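Local coordinates for protein enoyl CoA hydratase/isomerase (Crotonase) (Legionella pneumophila subsp. pneumophila, PDB 3I47) that probably catalyses the reversible hydration of enoyl-CoA thioesters, or a related isomerisation, as a member of the enoyl-CoA hydratase/isomerase (crotonase) family, at residues D186-L189 / L190-T193; L194-A197 / S198-N202; E225-V228 / R229-A232; S233-A236 / H237-S241. One frame throughout, in Å; residues are numbered along the deposited sequence. Where two conformers were deposited one is given.

Contact 1: D186-L189 / L190-T193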
loop_
_atom_site.group_PDB
_atom_site.type_symbol
_atom_site.label_atom_id
_atom_site.label_comp_id
_atom_site.label_asym_id
_atom_site.label_seq_id
_atom_site.Cartn_x
_atom_site.Cartn_y
_atom_site.Cartn_z
ATOM N N ASP A 186 -11.551 13.656 8.305
ATOM C CA ASP A 186 -12.252 12.375 8.469
ATOM C C ASP A 186 -13.409 12.145 7.475
ATOM O O ASP A 186 -13.512 11.085 6.843
ATOM C CB ASP A 186 -12.820 12.266 9.894
ATOM C CG ASP A 186 -11.744 12.116 10.976
ATOM O OD1 ASP A 186 -10.540 12.052 10.672
ATOM O OD2 ASP A 186 -12.127 12.048 12.166
ATOM N N ASP A 187 -14.288 13.132 7.351
ATOM C CA ASP A 187 -15.535 12.907 6.627
ATOM C C ASP A 187 -15.354 12.947 5.121
ATOM O O ASP A 187 -16.289 12.619 4.386
ATOM C CB ASP A 187 -16.618 13.887 7.072
ATOM C CG ASP A 187 -17.054 13.665 8.512
ATOM O OD1 ASP A 187 -16.765 12.590 9.096
ATOM O OD2 ASP A 187 -17.699 14.577 9.062
ATOM N N THR A 188 -14.161 13.335 4.661
ATOM C CA THR A 188 -13.879 13.342 3.215
ATOM C C THR A 188 -12.674 12.488 2.798
ATOM O O THR A 188 -12.103 12.663 1.721
ATOM C CB THR A 188 -13.783 14.767 2.658
ATOM O OG1 THR A 188 -12.977 15.568 3.529
ATOM C CG2 THR A 188 -15.170 15.376 2.529
ATOM N N LEU A 189 -12.312 11.526 3.646
ATOM C CA LEU A 189 -11.202 10.629 3.350
ATOM C C LEU A 189 -11.420 9.877 2.036
ATOM O O LEU A 189 -10.522 9.843 1.185
ATOM C CB LEU A 189 -10.995 9.644 4.513
ATOM C CG LEU A 189 -9.911 8.572 4.338
ATOM C CD1 LEU A 189 -8.510 9.198 4.201
ATOM C CD2 LEU A 189 -9.938 7.602 5.526
ATOM N N LEU A 190 -12.605 9.282 1.878
ATOM C CA LEU A 190 -12.923 8.544 0.659
ATOM C C LEU A 190 -12.872 9.441 -0.574
ATOM O O LEU A 190 -12.210 9.118 -1.565
ATOM C CB LEU A 190 -14.308 7.880 0.780
ATOM C CG LEU A 190 -14.768 7.089 -0.451
ATOM C CD1 LEU A 190 -13.812 5.951 -0.772
ATOM C CD2 LEU A 190 -16.192 6.541 -0.237
ATOM N N GLU A 191 -13.540 10.589 -0.496
ATOM C CA GLU A 191 -13.588 11.510 -1.629
ATOM C C GLU A 191 -12.183 11.958 -2.033
ATOM O O GLU A 191 -11.837 11.959 -3.217
ATOM C CB GLU A 191 -14.473 12.721 -1.309
ATOM C CG GLU A 191 -15.970 12.380 -1.205
ATOM C CD GLU A 191 -16.425 11.869 0.173
ATOM O OE1 GLU A 191 -17.656 11.867 0.378
ATOM O OE2 GLU A 191 -15.615 11.461 1.051
ATOM N N PHE A 192 -11.360 12.320 -1.047
ATOM C CA PHE A 192 -9.969 12.699 -1.326
ATOM C C PHE A 192 -9.208 11.568 -2.036
ATOM O O PHE A 192 -8.519 11.778 -3.039
ATOM C CB PHE A 192 -9.237 13.071 -0.022
ATOM C CG PHE A 192 -7.798 13.448 -0.226
ATOM C CD1 PHE A 192 -6.790 12.474 -0.267
ATOM C CD2 PHE A 192 -7.442 14.784 -0.405
ATOM C CE1 PHE A 192 -5.441 12.831 -0.485
ATOM C CE2 PHE A 192 -6.109 15.155 -0.605
ATOM C CZ PHE A 192 -5.099 14.177 -0.650
ATOM N N THR A 193 -9.329 10.364 -1.488
ATOM C CA THR A 193 -8.601 9.213 -1.989
ATOM C C THR A 193 -9.012 8.856 -3.414
ATOM O O THR A 193 -8.153 8.604 -4.259
ATOM C CB THR A 193 -8.807 8.011 -1.047
ATOM O OG1 THR A 193 -8.247 8.343 0.223
ATOM C CG2 THR A 193 -8.103 6.774 -1.590
#

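Contact 2: L194-A197 / S198-N202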
loop_
_atom_site.group_PDB
_atom_site.type_symbol
_atom_site.label_atom_id
_atom_site.label_comp_id
_atom_site.label_asym_id
_atom_site.label_seq_id
_atom_site.Cartn_x
_atom_site.Cartn_y
_atom_site.Cartn_z
ATOM N N LEU A 194 -10.312 8.842 -3.688
ATOM C CA LEU A 194 -10.782 8.519 -5.038
ATOM C C LEU A 194 -10.286 9.527 -6.074
ATOM O O LEU A 194 -9.860 9.151 -7.169
ATOM C CB LEU A 194 -12.307 8.435 -5.087
ATOM C CG LEU A 194 -12.958 7.292 -4.312
ATOM C CD1 LEU A 194 -14.473 7.370 -4.463
ATOM C CD2 LEU A 194 -12.435 5.935 -4.781
ATOM N N LYS A 195 -10.305 10.803 -5.713
ATOM C CA LYS A 195 -9.837 11.845 -6.621
ATOM C C LYS A 195 -8.339 11.756 -6.858
ATOM O O LYS A 195 -7.866 11.935 -7.986
ATOM C CB LYS A 195 -10.206 13.226 -6.094
ATOM C CG LYS A 195 -11.670 13.535 -6.276
ATOM C CD LYS A 195 -11.904 15.015 -6.330
ATOM C CE LYS A 195 -13.372 15.299 -6.487
ATOM N NZ LYS A 195 -13.645 16.735 -6.248
ATOM N N TYR A 196 -7.595 11.467 -5.793
ATOM C CA TYR A 196 -6.147 11.391 -5.870
ATOM C C TYR A 196 -5.730 10.185 -6.710
ATOM O O TYR A 196 -4.828 10.291 -7.552
ATOM C CB TYR A 196 -5.575 11.333 -4.452
ATOM C CG TYR A 196 -4.071 11.347 -4.358
ATOM C CD1 TYR A 196 -3.359 12.540 -4.459
ATOM C CD2 TYR A 196 -3.362 10.179 -4.138
ATOM C CE1 TYR A 196 -1.968 12.562 -4.358
ATOM C CE2 TYR A 196 -1.968 10.184 -4.035
ATOM C CZ TYR A 196 -1.284 11.386 -4.140
ATOM O OH TYR A 196 0.086 11.407 -4.028
ATOM N N ALA A 197 -6.407 9.052 -6.495
ATOM C CA ALA A 197 -6.137 7.842 -7.271
ATOM C C ALA A 197 -6.494 8.067 -8.738
ATOM O O ALA A 197 -5.731 7.678 -9.609
ATOM C CB ALA A 197 -6.899 6.636 -6.696
ATOM N N SER A 198 -7.625 8.730 -8.987
ATOM C CA SER A 198 -8.044 9.025 -10.361
ATOM C C SER A 198 -7.007 9.889 -11.067
ATOM O O SER A 198 -6.677 9.647 -12.237
ATOM C CB SER A 198 -9.424 9.681 -10.397
ATOM O OG SER A 198 -10.425 8.752 -10.028
ATOM N N GLN A 199 -6.463 10.878 -10.359
ATOM C CA GLN A 199 -5.417 11.739 -10.933
ATOM C C GLN A 199 -4.181 10.962 -11.384
ATOM O O GLN A 199 -3.657 11.195 -12.479
ATOM C CB GLN A 199 -5.052 12.866 -9.972
ATOM C CG GLN A 199 -6.126 13.946 -9.923
ATOM C CD GLN A 199 -6.105 14.765 -8.643
ATOM O OE1 GLN A 199 -5.256 14.571 -7.766
ATOM N NE2 GLN A 199 -7.057 15.695 -8.528
ATOM N N ILE A 200 -3.713 10.036 -10.551
ATOM C CA ILE A 200 -2.614 9.172 -10.946
ATOM C C ILE A 200 -3.008 8.284 -12.144
ATOM O O ILE A 200 -2.203 8.089 -13.068
ATOM C CB ILE A 200 -2.122 8.318 -9.740
ATOM C CG1 ILE A 200 -1.585 9.246 -8.641
ATOM C CG2 ILE A 200 -1.047 7.336 -10.175
ATOM C CD1 ILE A 200 -1.299 8.539 -7.312
ATOM N N SER A 201 -4.249 7.787 -12.141
ATOM C CA SER A 201 -4.726 6.891 -13.208
ATOM C C SER A 201 -4.851 7.624 -14.537
ATOM O O SER A 201 -4.886 6.992 -15.588
ATOM C CB SER A 201 -6.054 6.212 -12.834
ATOM O OG SER A 201 -7.157 7.089 -13.000
ATOM N N ASN A 202 -4.896 8.949 -14.478
ATOM C CA ASN A 202 -4.984 9.749 -15.701
ATOM C C ASN A 202 -3.653 10.289 -16.211
ATOM O O ASN A 202 -3.588 10.911 -17.282
ATOM C CB ASN A 202 -6.059 10.831 -15.562
ATOM C CG ASN A 202 -7.454 10.240 -15.483
ATOM O OD1 ASN A 202 -7.828 9.382 -16.292
ATOM N ND2 ASN A 202 -8.224 10.672 -14.499
#

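Contact 3: E225-V228 / R229-A232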
loop_
_atom_site.group_PDB
_atom_site.type_symbol
_atom_site.label_atom_id
_atom_site.label_comp_id
_atom_site.label_asym_id
_atom_site.label_seq_id
_atom_site.Cartn_x
_atom_site.Cartn_y
_atom_site.Cartn_z
ATOM N N GLU A 225 29.306 8.167 -13.127
ATOM C CA GLU A 225 29.116 8.415 -14.556
ATOM C C GLU A 225 28.291 7.320 -15.224
ATOM O O GLU A 225 27.475 7.614 -16.094
ATOM C CB GLU A 225 30.454 8.651 -15.266
ATOM C CG GLU A 225 31.145 9.924 -14.766
ATOM C CD GLU A 225 32.096 10.537 -15.771
ATOM O OE1 GLU A 225 33.107 9.884 -16.123
ATOM O OE2 GLU A 225 31.839 11.692 -16.194
ATOM N N GLU A 226 28.485 6.069 -14.803
ATOM C CA GLU A 226 27.644 4.963 -15.273
ATOM C C GLU A 226 26.148 5.243 -15.067
ATOM O O GLU A 226 25.348 5.072 -15.992
ATOM C CB GLU A 226 28.044 3.642 -14.591
ATOM C CG GLU A 226 27.292 2.414 -15.101
ATOM C CD GLU A 226 27.799 1.112 -14.485
ATOM O OE1 GLU A 226 27.394 0.782 -13.350
ATOM O OE2 GLU A 226 28.596 0.416 -15.148
ATOM N N LEU A 227 25.777 5.672 -13.862
ATOM C CA LEU A 227 24.376 5.933 -13.552
ATOM C C LEU A 227 23.838 7.128 -14.338
ATOM O O LEU A 227 22.697 7.095 -14.821
ATOM C CB LEU A 227 24.155 6.134 -12.043
ATOM C CG LEU A 227 22.680 6.208 -11.615
ATOM C CD1 LEU A 227 21.969 4.880 -11.845
ATOM C CD2 LEU A 227 22.562 6.627 -10.152
ATOM N N VAL A 228 24.657 8.171 -14.468
ATOM C CA VAL A 228 24.267 9.348 -15.255
ATOM C C VAL A 228 23.925 8.936 -16.700
ATOM O O VAL A 228 22.853 9.281 -17.212
ATOM C CB VAL A 228 25.360 10.442 -15.241
ATOM C CG1 VAL A 228 24.961 11.623 -16.137
ATOM C CG2 VAL A 228 25.607 10.923 -13.816
ATOM N N ARG A 229 24.816 8.163 -17.324
ATOM C CA ARG A 229 24.602 7.688 -18.694
ATOM C C ARG A 229 23.352 6.818 -18.790
ATOM O O ARG A 229 22.570 6.944 -19.735
ATOM C CB ARG A 229 25.823 6.910 -19.202
ATOM C CG ARG A 229 27.069 7.758 -19.406
ATOM C CD ARG A 229 28.163 6.985 -20.148
ATOM N NE ARG A 229 28.538 5.738 -19.480
ATOM C CZ ARG A 229 29.547 5.619 -18.619
ATOM N NH1 ARG A 229 30.286 6.672 -18.307
ATOM N NH2 ARG A 229 29.816 4.444 -18.069
ATOM N N TYR A 230 23.163 5.937 -17.805
ATOM C CA TYR A 230 21.968 5.084 -17.774
ATOM C C TYR A 230 20.700 5.944 -17.751
ATOM O O TYR A 230 19.765 5.700 -18.523
ATOM C CB TYR A 230 21.989 4.094 -16.588
ATOM C CG TYR A 230 20.639 3.437 -16.315
ATOM C CD1 TYR A 230 19.682 4.066 -15.513
ATOM C CD2 TYR A 230 20.316 2.203 -16.872
ATOM C CE1 TYR A 230 18.434 3.487 -15.275
ATOM C CE2 TYR A 230 19.069 1.603 -16.633
ATOM C CZ TYR A 230 18.138 2.255 -15.834
ATOM O OH TYR A 230 16.903 1.688 -15.587
ATOM N N THR A 231 20.666 6.948 -16.866
ATOM C CA THR A 231 19.472 7.779 -16.743
ATOM C C THR A 231 19.208 8.566 -18.024
ATOM O O THR A 231 18.060 8.683 -18.446
ATOM C CB THR A 231 19.500 8.728 -15.524
ATOM O OG1 THR A 231 20.618 9.626 -15.616
ATOM C CG2 THR A 231 19.574 7.913 -14.233
ATOM N N ALA A 232 20.269 9.068 -18.651
ATOM C CA ALA A 232 20.126 9.824 -19.893
ATOM C C ALA A 232 19.590 8.956 -21.025
ATOM O O ALA A 232 18.757 9.409 -21.810
ATOM C CB ALA A 232 21.457 10.486 -20.283
#

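Contact 4: S233-A236 / H237-S241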
loop_
_atom_site.group_PDB
_atom_site.type_symbol
_atom_site.label_atom_id
_atom_site.label_comp_id
_atom_site.label_asym_id
_atom_site.label_seq_id
_atom_site.Cartn_x
_atom_site.Cartn_y
_atom_site.Cartn_z
ATOM N N SER A 233 20.053 7.708 -21.095
ATOM C CA SER A 233 19.548 6.781 -22.114
ATOM C C SER A 233 18.088 6.410 -21.855
ATOM O O SER A 233 17.313 6.200 -22.796
ATOM C CB SER A 233 20.419 5.526 -22.207
ATOM O OG SER A 233 20.209 4.667 -21.104
ATOM N N LEU A 234 17.702 6.351 -20.581
ATOM C CA LEU A 234 16.326 6.000 -20.243
ATOM C C LEU A 234 15.335 7.061 -20.728
ATOM O O LEU A 234 14.316 6.732 -21.329
ATOM C CB LEU A 234 16.187 5.775 -18.736
ATOM C CG LEU A 234 15.067 4.856 -18.255
ATOM C CD1 LEU A 234 15.313 3.407 -18.686
ATOM C CD2 LEU A 234 14.951 4.937 -16.747
ATOM N N ILE A 235 15.634 8.339 -20.477
ATOM C CA ILE A 235 14.755 9.401 -20.968
ATOM C C ILE A 235 14.825 9.541 -22.494
ATOM O O ILE A 235 13.813 9.834 -23.137
ATOM C CB ILE A 235 14.986 10.769 -20.236
ATOM C CG1 ILE A 235 14.065 11.881 -20.795
ATOM C CG2 ILE A 235 16.471 11.191 -20.269
ATOM C CD1 ILE A 235 12.547 11.624 -20.617
ATOM N N ALA A 236 16.005 9.328 -23.068
ATOM C CA ALA A 236 16.133 9.370 -24.536
ATOM C C ALA A 236 15.194 8.358 -25.194
ATOM O O ALA A 236 14.499 8.674 -26.177
ATOM C CB ALA A 236 17.577 9.132 -24.954
ATOM N N HIS A 237 15.153 7.153 -24.622
ATOM C CA HIS A 237 14.271 6.094 -25.110
ATOM C C HIS A 237 12.799 6.453 -24.896
ATOM O O HIS A 237 11.966 6.232 -25.780
ATOM C CB HIS A 237 14.626 4.765 -24.440
ATOM C CG HIS A 237 14.061 3.563 -25.133
ATOM N ND1 HIS A 237 14.532 3.111 -26.350
ATOM C CD2 HIS A 237 13.086 2.699 -24.765
ATOM C CE1 HIS A 237 13.855 2.033 -26.710
ATOM N NE2 HIS A 237 12.976 1.760 -25.764
ATOM N N LYS A 238 12.472 7.026 -23.733
ATOM C CA LYS A 238 11.089 7.400 -23.455
ATOM C C LYS A 238 10.578 8.535 -24.344
ATOM O O LYS A 238 9.411 8.554 -24.717
ATOM C CB LYS A 238 10.889 7.739 -21.970
ATOM C CG LYS A 238 9.424 7.841 -21.536
ATOM C CD LYS A 238 8.823 6.438 -21.393
ATOM C CE LYS A 238 7.371 6.473 -20.912
ATOM N NZ LYS A 238 6.407 6.868 -21.984
ATOM N N ARG A 239 11.459 9.473 -24.698
ATOM C CA ARG A 239 11.061 10.599 -25.527
ATOM C C ARG A 239 10.612 10.169 -26.914
ATOM O O ARG A 239 9.744 10.809 -27.492
ATOM C CB ARG A 239 12.202 11.599 -25.656
ATOM C CG ARG A 239 12.402 12.474 -24.420
ATOM C CD ARG A 239 13.668 13.283 -24.598
ATOM N NE ARG A 239 13.932 14.193 -23.486
ATOM C CZ ARG A 239 14.992 14.986 -23.412
ATOM N NH1 ARG A 239 15.880 15.008 -24.404
ATOM N NH2 ARG A 239 15.149 15.774 -22.354
ATOM N N VAL A 240 11.203 9.093 -27.430
ATOM C CA VAL A 240 10.860 8.603 -28.779
ATOM C C VAL A 240 9.821 7.481 -28.754
ATOM O O VAL A 240 9.380 7.018 -29.818
ATOM C CB VAL A 240 12.111 8.163 -29.602
ATOM C CG1 VAL A 240 13.132 9.328 -29.747
ATOM C CG2 VAL A 240 12.753 6.919 -29.002
ATOM N N SER A 241 9.438 7.042 -27.552
ATOM C CA SER A 241 8.371 6.046 -27.400
ATOM C C SER A 241 7.049 6.588 -27.945
ATOM O O SER A 241 6.839 7.792 -28.001
ATOM C CB SER A 241 8.202 5.662 -25.920
ATOM O OG SER A 241 7.572 6.699 -25.168
#

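Contact 1: D186-L189 / L190-T193
Leu189 O is gripped twice by Thr193, once through the backbone and once through the side chain. Thr193 N donates to Leu189 O at 3.0 Å, and the hydroxyl Thr193 OG1 donates to the same Leu189 O at 2.9 Å. The two donors approach from opposite faces of the carbonyl plane, the hydroxyl lying 35° out of it. With OG1 beside its own backbone N (chi1 -63°), the hydroxyl is folded back against the preceding turn. One residue earlier, Phe192 N donates to Thr188 O at 2.9 Å. Thr188 occupies the N-cap position of helix 189-201, yet its side chain makes no capping bond. The turn leads out of strand 182-184 and lays the helix against the central sheet of the crotonase fold. Leu189 and Thr193 lie side by side and point the same way, with Leu189 CD1 4.1 Å from Thr193 OG1; both also rest on Ile125 and Met105. On the exposed flank the Glu191 chain bends at chi2 (85°) and carries its carboxylate back to the start of the helix, where Glu191 OE2 comes within 3.4 Å of Thr188 CA. The Phe192 ring leads away from the turn to meet that of His182, and the side chain also touches Val184.

Contact 2: L194-A197 / S198-N202
Four successive carbonyls, Leu194 to Ala197, each accept the amide N-H four residues ahead in the closing turns of helix 189-201. Ser198 N reaches Leu194 O at 2.9 Å and Gln199 N reaches Lys195 O at 3.0 Å. Ile200 N lies 3.2 Å from Tyr196 O, and Ser201 N donates to Ala197 O at 2.9 Å. Ser198 OG also lies 2.9 Å from Leu194 O and has a weak bond to Asp12 OD2. At the helix end the buried Ser201 hydroxyl takes a share: Ser201 OG donates to Ser198 O at 2.7 Å. Its OG stands between its own backbone N and carbonyl carbon (chi1 78°), which turns it back toward the last turn. The single proton goes to Ser198 O; Asp12 O is a second, weak partner that can only compete for it. Apolar packing occupies another flank. Ile200 CD1 sits 3.7 Å from Tyr196 CE2, the two side chains crossing obliquely, and the tyrosine ring meets His182 edge-to-face. Ala197 and Ile200 press on Val51 of the central sheet. Gln199 runs extended past Lys195 O, its CG 3.3 Å from that oxygen. The terminus therefore relies on a serine hydroxyl where the backbone bonds weaken, as from Asn202 N to Ser198 O, while Arg50 and Trp259 take up the carbonyls of Ser201 and of Asn202, where the chain leaves the helix.

Contact 3: E225-V228 / R229-A232
Arg229 N donates to Glu225 O at 3.0 Å in the first turn of helix 225-240, part of the backbone ladder that forms the tight side of this contact. Thr231 N donates to Leu227 O at 2.9 Å. Val228 O takes two donors, Ala232 N at 3.0 Å and the hydroxyl Thr231 OG1 at 2.8 Å. In the conformer described, one of two, Arg229 curls back over this turn, so its packing there is only partial. A bend at chi3 (-57°) brings the guanidinium across the backbone; Glu225 O and Glu226 CA lie over one of its faces, both offset toward the rim, with Arg229 NH2 3.6 Å from Glu226 CA. The apolar pair is looser: Leu227 CD1 stays 4.4 Å from Tyr230 CD1, and the Tyr230 ring stacks instead on Tyr217. Most of this helical surface is exposed, including both glutamates. Their carboxylates do not touch the guanidinium; Glu225 OE1 stops 4.8 Å from Arg229 NH1. At such a distance no salt bridge forms, and any attraction is probably weak and screened by solvent. The chemistry is thus that of a surface helix secured by its main chain and one threonine hydroxyl, with the arginine adding packing over the first turn and probably only a weak attraction to the glutamates.

Contact 4: S233-A236 / H237-S241
The C-terminal half of helix 225-240 runs into a turn that leads to helix 242-253, these being the last two helices of this crotonase-family chain. Ile235 and Arg239 make the main side-chain contact, one helical turn apart. The isoleucine's CG1 and CD1 lie against the arginine chain at a slant, near its CG and NE: Ile235 CG1 is 3.6 Å from Arg239 NE, and Ile235 CD1 is 3.9 Å from Arg239 CG. Because CG1 stands anti to the backbone N (chi1 179°), the branch is carried forward along the helix to meet the extended arginine. Three backbone bonds hold the turns together: His237 N donates to Ser233 O, Lys238 N to Leu234 O, and Arg239 N to Ile235 O, the last at 2.8 Å. Nearly all of this surface is exposed, although Leu234 and Lys238 also touch helix 205-218. Beyond Arg239 the backbone bonds become weak and side chains take a share. Ser241, at the N-cap of the next helix, caps Gly244 N through its OG. Lys238 bends at chi2 and chi4 to bring its ammonium group to a salt bridge with Glu243, and its bond from NZ to Ser241 OG is weak. In the other direction the same serine hydroxyl, Ser241 OG, donates to Lys238 O at 2.7 Å.

How the contacts relate
Contact 1 covers the entry to helix 189-201 and its first turn, contact 2 its last turns and exit; both are partly buried against the central sheet. Contacts 3 and 4 divide the surface helix 225-240, with contact centres about 30 and 29 Å from the centre of the chain. The contacts of one helix do not touch those of the other; contacts 2 and 4 come nearest, about 12 Å between nearest atoms. Hydroxyls supplement the backbone in all four: a threonine gives a carbonyl a second donor in contacts 1 and 3, a serine works at the helix end in contacts 2 and 4. Apolar side chains, aromatic ones included, pack on strands in the first helix; arginines lie against neighbouring turns in the second.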